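Side-chain contacts in SYE1 (Shewanella oneidensis, PDB 4AWT), which binds flavin mononucleotide and probably reduces carbon-carbon double bonds with electrons from NADH or NADPH, as in the Old Yellow Enzyme family: residues K306-Q309 with A310-G314; I156-V159 with I160-R164; I85-E88 with A89-K93. The protein carries 1 engineered substitution. All blocks are in the same frame, centred on the assembly; numbering follows the deposited sequence.

Interaction 1. Residues K306-Q309 with A310-G314; sequences KAEQ and AINDG
Gln309 folds its side chain over the carboxylate of Asp313, one turn on, just past the end of helix 304-312. This helix is the crossover of a beta-alpha-beta unit between strands 295-299 and 318-320 of the TIM barrel, and two such i to i+4 side-chain pairs lie at its C-terminal end. In the first, NE2 of Gln309 donates to OD1 of Asp313 at 2.8 Å; the oxygen lies in the plane of the amide, but the nitrogen reaches it from above the carboxylate plane, and the two planes stand 49° apart. CG of Gln309 runs anti to the backbone N (chi1 -166°) and the chain then bends at chi2, which brings the amide forward along the helix. In the second pair, ND2 of Asn312 donates to OE2 of Glu308 at 3.0 Å, again from above the carboxylate plane, here with amide and carboxylate almost perpendicular. Both carboxylate oxygens of Glu308 also accept backbone N-H groups, OE2 from Ser4 and OE1 from Leu5, while OD1 of Asn312 bonds to the hydroxyl of Ser4; the chain's N-terminal segment is thereby pinned to the helix end. Beneath, Ala307 and Ala310 rest on Ile319 of strand 318-320. The helix finishes in a Schellman motif at Gly314, whose positive phi turns the chain and whose N bonds back to O of Ile311 at 3.0 Å. A water joins the two pairs, donating to OE1 of Gln309 at 3.1 Å and accepting from ND2 of Asn312 at 3.0 Å.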
# COMPACT_ATOMS: atom_id res chain seq x y z
N LYS A 306 21.67 4.08 -1.35
CA LYS A 306 20.75 5.13 -0.91
C LYS A 306 19.95 4.67 0.29
O LYS A 306 19.60 5.49 1.15
CB LYS A 306 19.82 5.52 -2.06
CG LYS A 306 20.49 6.37 -3.13
CD LYS A 306 19.53 6.79 -4.24
CE LYS A 306 20.29 7.00 -5.55
NZ LYS A 306 19.57 7.93 -6.41
N ALA A 307 19.64 3.37 0.38
CA ALA A 307 18.90 2.86 1.54
C ALA A 307 19.73 3.01 2.80
O ALA A 307 19.26 3.51 3.83
CB ALA A 307 18.54 1.40 1.31
N GLU A 308 20.99 2.56 2.73
CA GLU A 308 21.88 2.67 3.87
C GLU A 308 22.05 4.10 4.27
O GLU A 308 22.04 4.43 5.47
CB GLU A 308 23.21 2.00 3.49
CG GLU A 308 24.24 1.98 4.62
CD GLU A 308 23.91 1.05 5.74
OE1 GLU A 308 22.95 0.28 5.65
OE2 GLU A 308 24.65 1.12 6.76
N GLN A 309 22.22 5.00 3.30
CA GLN A 309 22.42 6.41 3.61
C GLN A 309 21.20 7.01 4.29
O GLN A 309 21.33 7.80 5.22
CB GLN A 309 22.77 7.18 2.35
CG GLN A 309 23.31 8.57 2.66
CD GLN A 309 24.70 8.36 3.34
OE1 GLN A 309 25.58 7.60 2.84
NE2 GLN A 309 24.93 8.95 4.52
N ALA A 310 20.00 6.68 3.85
CA ALA A 310 18.79 7.23 4.43
C ALA A 310 18.67 6.81 5.89
O ALA A 310 18.24 7.59 6.75
CB ALA A 310 17.57 6.81 3.69
N ILE A 311 19.03 5.55 6.20
CA ILE A 311 18.98 5.09 7.57
C ILE A 311 20.06 5.78 8.38
O ILE A 311 19.80 6.29 9.48
CB ILE A 311 19.09 3.54 7.63
CG1 ILE A 311 17.90 2.89 6.92
CG2 ILE A 311 19.21 3.09 9.06
CD1 ILE A 311 18.08 1.41 6.69
N ASN A 312 21.29 5.84 7.87
CA ASN A 312 22.37 6.42 8.66
C ASN A 312 22.23 7.92 8.82
O ASN A 312 22.77 8.46 9.80
CB ASN A 312 23.72 6.05 8.02
CG ASN A 312 23.99 4.58 8.23
OD1 ASN A 312 23.47 3.97 9.16
ND2 ASN A 312 24.82 4.00 7.39
N ASP A 313 21.55 8.59 7.93
CA ASP A 313 21.28 10.02 8.04
C ASP A 313 20.10 10.28 8.99
O ASP A 313 19.80 11.45 9.22
CB ASP A 313 21.04 10.65 6.72
CG ASP A 313 22.22 10.76 5.82
OD1 ASP A 313 23.36 10.48 6.22
OD2 ASP A 313 22.08 11.13 4.63
N GLY A 314 19.46 9.26 9.53
CA GLY A 314 18.37 9.45 10.46
C GLY A 314 17.05 9.77 9.82
O GLY A 314 16.14 10.24 10.50
O HOH W 1 25.98 5.32 4.96

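Interaction 2. Residues I156-V159 with I160-R164; sequences IAQV and IADYR
Helix 153-172 presents two faces in this contact, a polar one where Gln158 meets Asp162 and an apolar one where Val159 meets Tyr163. NE2 of Gln158 donates to OD1 of Asp162 at 3.0 Å, fairly straight at 155°. The oxygen lies in the amide plane, whereas the nitrogen sits well above the carboxylate plane. With CG opposite the backbone N (chi1 -180°) and a bend at chi2, the glutamine chain leans along the helix to its partner; Asp162 also touches Ser62. A leucine in place of Asp162 would probably leave NE2 of Gln158 without this acceptor and its amide freer to turn. Along the chain the helix comes between barrel strands 96-102 and 177-181, in the outer helical layer of the TIM barrel. On its buried face the CG1 methyl of Val159 lies against CE2 of Tyr163 at 3.5 Å, the two side chains running alongside each other in the same direction. Val159 also meets Phe213 and Leu187, and Tyr163 meets Val217 and Ile188, so the pair is wedged against helices 212-225 and 187-192. Further round, CD1 of Ile160 reaches back to CG2 of Ile156 at 3.9 Å, while Ile160 rests on Ala220 of helix 212-225. Beneath these side chains run the regular helical bonds, among them N of Ile160 to O of Ile156 at 2.9 Å and N of Tyr163 to O of Val159 at 2.9 Å.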
# COMPACT_ATOMS: atom_id res chain seq x y z
N ILE A 156 -19.52 7.53 3.98
CA ILE A 156 -18.36 7.62 4.88
C ILE A 156 -18.46 6.60 5.98
O ILE A 156 -17.51 5.88 6.29
CB ILE A 156 -18.21 9.09 5.36
CG1 ILE A 156 -17.75 9.95 4.19
CG2 ILE A 156 -17.33 9.14 6.58
CD1 ILE A 156 -17.76 11.44 4.49
N ALA A 157 -19.64 6.52 6.64
CA ALA A 157 -19.80 5.55 7.69
C ALA A 157 -19.62 4.14 7.16
O ALA A 157 -19.04 3.28 7.86
CB ALA A 157 -21.21 5.70 8.30
N GLN A 158 -20.15 3.86 5.99
CA GLN A 158 -20.04 2.52 5.43
C GLN A 158 -18.58 2.15 5.16
O GLN A 158 -18.13 1.05 5.46
CB GLN A 158 -20.82 2.46 4.11
CG GLN A 158 -20.74 1.06 3.48
CD GLN A 158 -21.48 0.04 4.30
OE1 GLN A 158 -22.69 0.24 4.53
NE2 GLN A 158 -20.85 -1.01 4.74
N VAL A 159 -17.83 3.09 4.55
CA VAL A 159 -16.43 2.80 4.23
C VAL A 159 -15.63 2.62 5.50
O VAL A 159 -14.78 1.72 5.57
CB VAL A 159 -15.89 3.83 3.26
CG1 VAL A 159 -14.36 3.69 3.14
CG2 VAL A 159 -16.56 3.69 1.91
N ILE A 160 -15.87 3.44 6.53
CA ILE A 160 -15.19 3.24 7.80
C ILE A 160 -15.49 1.82 8.34
O ILE A 160 -14.60 1.11 8.79
CB ILE A 160 -15.53 4.33 8.82
CG1 ILE A 160 -14.95 5.67 8.36
CG2 ILE A 160 -15.08 3.96 10.20
CD1 ILE A 160 -15.49 6.87 9.10
N ALA A 161 -16.77 1.43 8.29
CA ALA A 161 -17.15 0.11 8.76
C ALA A 161 -16.45 -0.99 7.95
O ALA A 161 -16.05 -2.01 8.53
CB ALA A 161 -18.67 -0.06 8.69
N ASP A 162 -16.34 -0.78 6.66
CA ASP A 162 -15.68 -1.76 5.80
C ASP A 162 -14.18 -1.86 6.14
O ASP A 162 -13.62 -2.94 6.16
CB ASP A 162 -15.88 -1.41 4.35
CG ASP A 162 -17.31 -1.52 3.84
OD1 ASP A 162 -18.14 -2.16 4.52
OD2 ASP A 162 -17.55 -1.01 2.73
N TYR A 163 -13.54 -0.72 6.39
CA TYR A 163 -12.14 -0.76 6.82
C TYR A 163 -11.98 -1.49 8.13
O TYR A 163 -11.08 -2.30 8.31
CB TYR A 163 -11.57 0.64 6.94
CG TYR A 163 -11.00 1.26 5.70
CD1 TYR A 163 -9.86 0.73 5.10
CD2 TYR A 163 -11.55 2.41 5.13
CE1 TYR A 163 -9.33 1.31 3.96
CE2 TYR A 163 -11.00 3.01 4.03
CZ TYR A 163 -9.88 2.45 3.42
OH TYR A 163 -9.35 3.10 2.34
N ARG A 164 -12.86 -1.18 9.09
CA ARG A 164 -12.78 -1.78 10.41
C ARG A 164 -12.89 -3.29 10.31
O ARG A 164 -12.11 -4.05 10.89
CB ARG A 164 -13.88 -1.16 11.30
CG ARG A 164 -13.60 -1.34 12.78
CD ARG A 164 -14.81 -0.89 13.60
NE ARG A 164 -14.54 -0.89 15.01
CZ ARG A 164 -14.41 -1.98 15.74
NH1 ARG A 164 -14.59 -3.19 15.22
NH2 ARG A 164 -14.12 -1.88 17.03

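Interaction 3. Residues I85-E88 with A89-K93; sequences IVTE and AVHAK
A single water ties together three side chains of one helical turn: it donates to OG1 of Thr87 at 2.8 Å and to OE2 of Glu88 at 3.0 Å, and it lies 2.8 Å from ND1 of His91, at the ring edge and in its plane. Each of the three has a further partner that fixes it. OG1 of Thr87 bonds to the carbonyl O of Ala173, OE2 of Glu88 forms a salt bridge with Arg84, and NE2 of His91 bonds to OD2 of Asp176, so the imidazole is held at both nitrogens and cannot easily turn. The threonine hydroxyl stands between its own backbone N and carbonyl carbon (chi1 72°), where it can meet the water and Ala173 alike. The imidazole stays close to the preceding turn, with CE1 4.2 Å from CB of Thr87. Below it N of His91 donates to O of Thr87 at 2.9 Å. A quarter turn away the helix is apolar: CG1 of Val86 and CG2 of Val90 come no nearer than 4.4 Å to each other, and both residues touch Tyr45 of the preceding helix, 39-46. Thr87, Val90 and His91 all rest on Ile97 of the following strand, 96-102. Thr87 and His91 thus join helix 77-92 to Ala173 and Asp176 as well as to that strand, while Val86 and Val90 meet helix 39-46, as in the beta-alpha-beta units of a TIM barrel.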
# COMPACT_ATOMS: atom_id res chain seq x y z
N ILE A 85 -3.55 -18.97 3.66
CA ILE A 85 -2.49 -19.84 3.14
C ILE A 85 -1.24 -19.02 2.88
O ILE A 85 -0.13 -19.49 3.14
CB ILE A 85 -2.99 -20.57 1.90
CG1 ILE A 85 -4.20 -21.46 2.21
CG2 ILE A 85 -1.86 -21.38 1.27
CD1 ILE A 85 -4.85 -21.89 0.92
N VAL A 86 -1.38 -17.78 2.39
CA VAL A 86 -0.23 -16.89 2.22
C VAL A 86 0.46 -16.65 3.53
O VAL A 86 1.70 -16.75 3.63
CB VAL A 86 -0.66 -15.58 1.55
CG1 VAL A 86 0.52 -14.60 1.52
CG2 VAL A 86 -1.22 -15.80 0.17
N THR A 87 -0.27 -16.23 4.56
CA THR A 87 0.38 -15.89 5.81
C THR A 87 1.00 -17.11 6.45
O THR A 87 2.06 -16.98 7.06
CB THR A 87 -0.53 -15.12 6.78
OG1 THR A 87 -1.49 -16.05 7.30
CG2 THR A 87 -1.17 -13.92 6.17
N GLU A 88 0.38 -18.28 6.34
CA GLU A 88 1.01 -19.50 6.83
C GLU A 88 2.35 -19.75 6.15
O GLU A 88 3.34 -20.12 6.79
CB GLU A 88 0.09 -20.72 6.67
CG GLU A 88 -1.08 -20.73 7.62
CD GLU A 88 -0.71 -20.85 9.06
OE1 GLU A 88 0.18 -21.71 9.36
OE2 GLU A 88 -1.23 -20.09 9.90
N ALA A 89 2.36 -19.58 4.83
CA ALA A 89 3.59 -19.84 4.09
C ALA A 89 4.70 -18.87 4.50
O ALA A 89 5.85 -19.24 4.70
CB ALA A 89 3.31 -19.76 2.60
N VAL A 90 4.35 -17.60 4.60
CA VAL A 90 5.30 -16.58 4.98
C VAL A 90 5.81 -16.78 6.42
O VAL A 90 7.02 -16.69 6.69
CB VAL A 90 4.69 -15.19 4.79
CG1 VAL A 90 5.54 -14.10 5.42
CG2 VAL A 90 4.48 -14.92 3.30
N HIS A 91 4.91 -17.09 7.33
CA HIS A 91 5.32 -17.30 8.71
C HIS A 91 6.19 -18.56 8.83
O HIS A 91 7.07 -18.56 9.72
CB HIS A 91 4.09 -17.44 9.59
CG HIS A 91 3.46 -16.10 9.82
ND1 HIS A 91 2.10 -15.91 9.99
CD2 HIS A 91 3.98 -14.89 9.91
CE1 HIS A 91 1.87 -14.63 10.18
NE2 HIS A 91 2.97 -13.97 10.15
N ALA A 92 5.99 -19.54 8.01
CA ALA A 92 6.85 -20.73 8.04
C ALA A 92 8.30 -20.39 7.69
O ALA A 92 9.21 -21.09 8.09
CB ALA A 92 6.32 -21.79 7.11
N LYS A 93 8.51 -19.28 6.98
CA LYS A 93 9.82 -18.78 6.67
C LYS A 93 10.39 -17.85 7.70
O LYS A 93 11.57 -17.43 7.68
CB LYS A 93 9.90 -17.97 5.38
CG LYS A 93 9.35 -18.77 4.23
CD LYS A 93 9.99 -20.15 4.01
CE LYS A 93 9.47 -20.65 2.64
NZ LYS A 93 10.06 -21.99 2.41
O HOH W 2 -0.37 -17.24 9.54

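How the interactions relate
The three contacts are short helical segments in the outer layer of one barrel, met along the chain in the order interaction 3, interaction 2, interaction 1. None touches another: the centres of interactions 1 and 2 lie 37 Å apart, on opposite sides of the chain's centre, and the closest approach of any two, between interactions 2 and 3, still leaves about 15 Å between nearest atoms. All surround the flavin at a distance. The side chains of Ala307, Tyr163 and Val86 stand about 10, 11 and 14 Å from FMN, so none of the three contacts reaches the cofactor. Interactions 1 and 2 each have a direct glutamine-to-aspartate bond across one turn; in interaction 3 the polar side chains meet through a water instead.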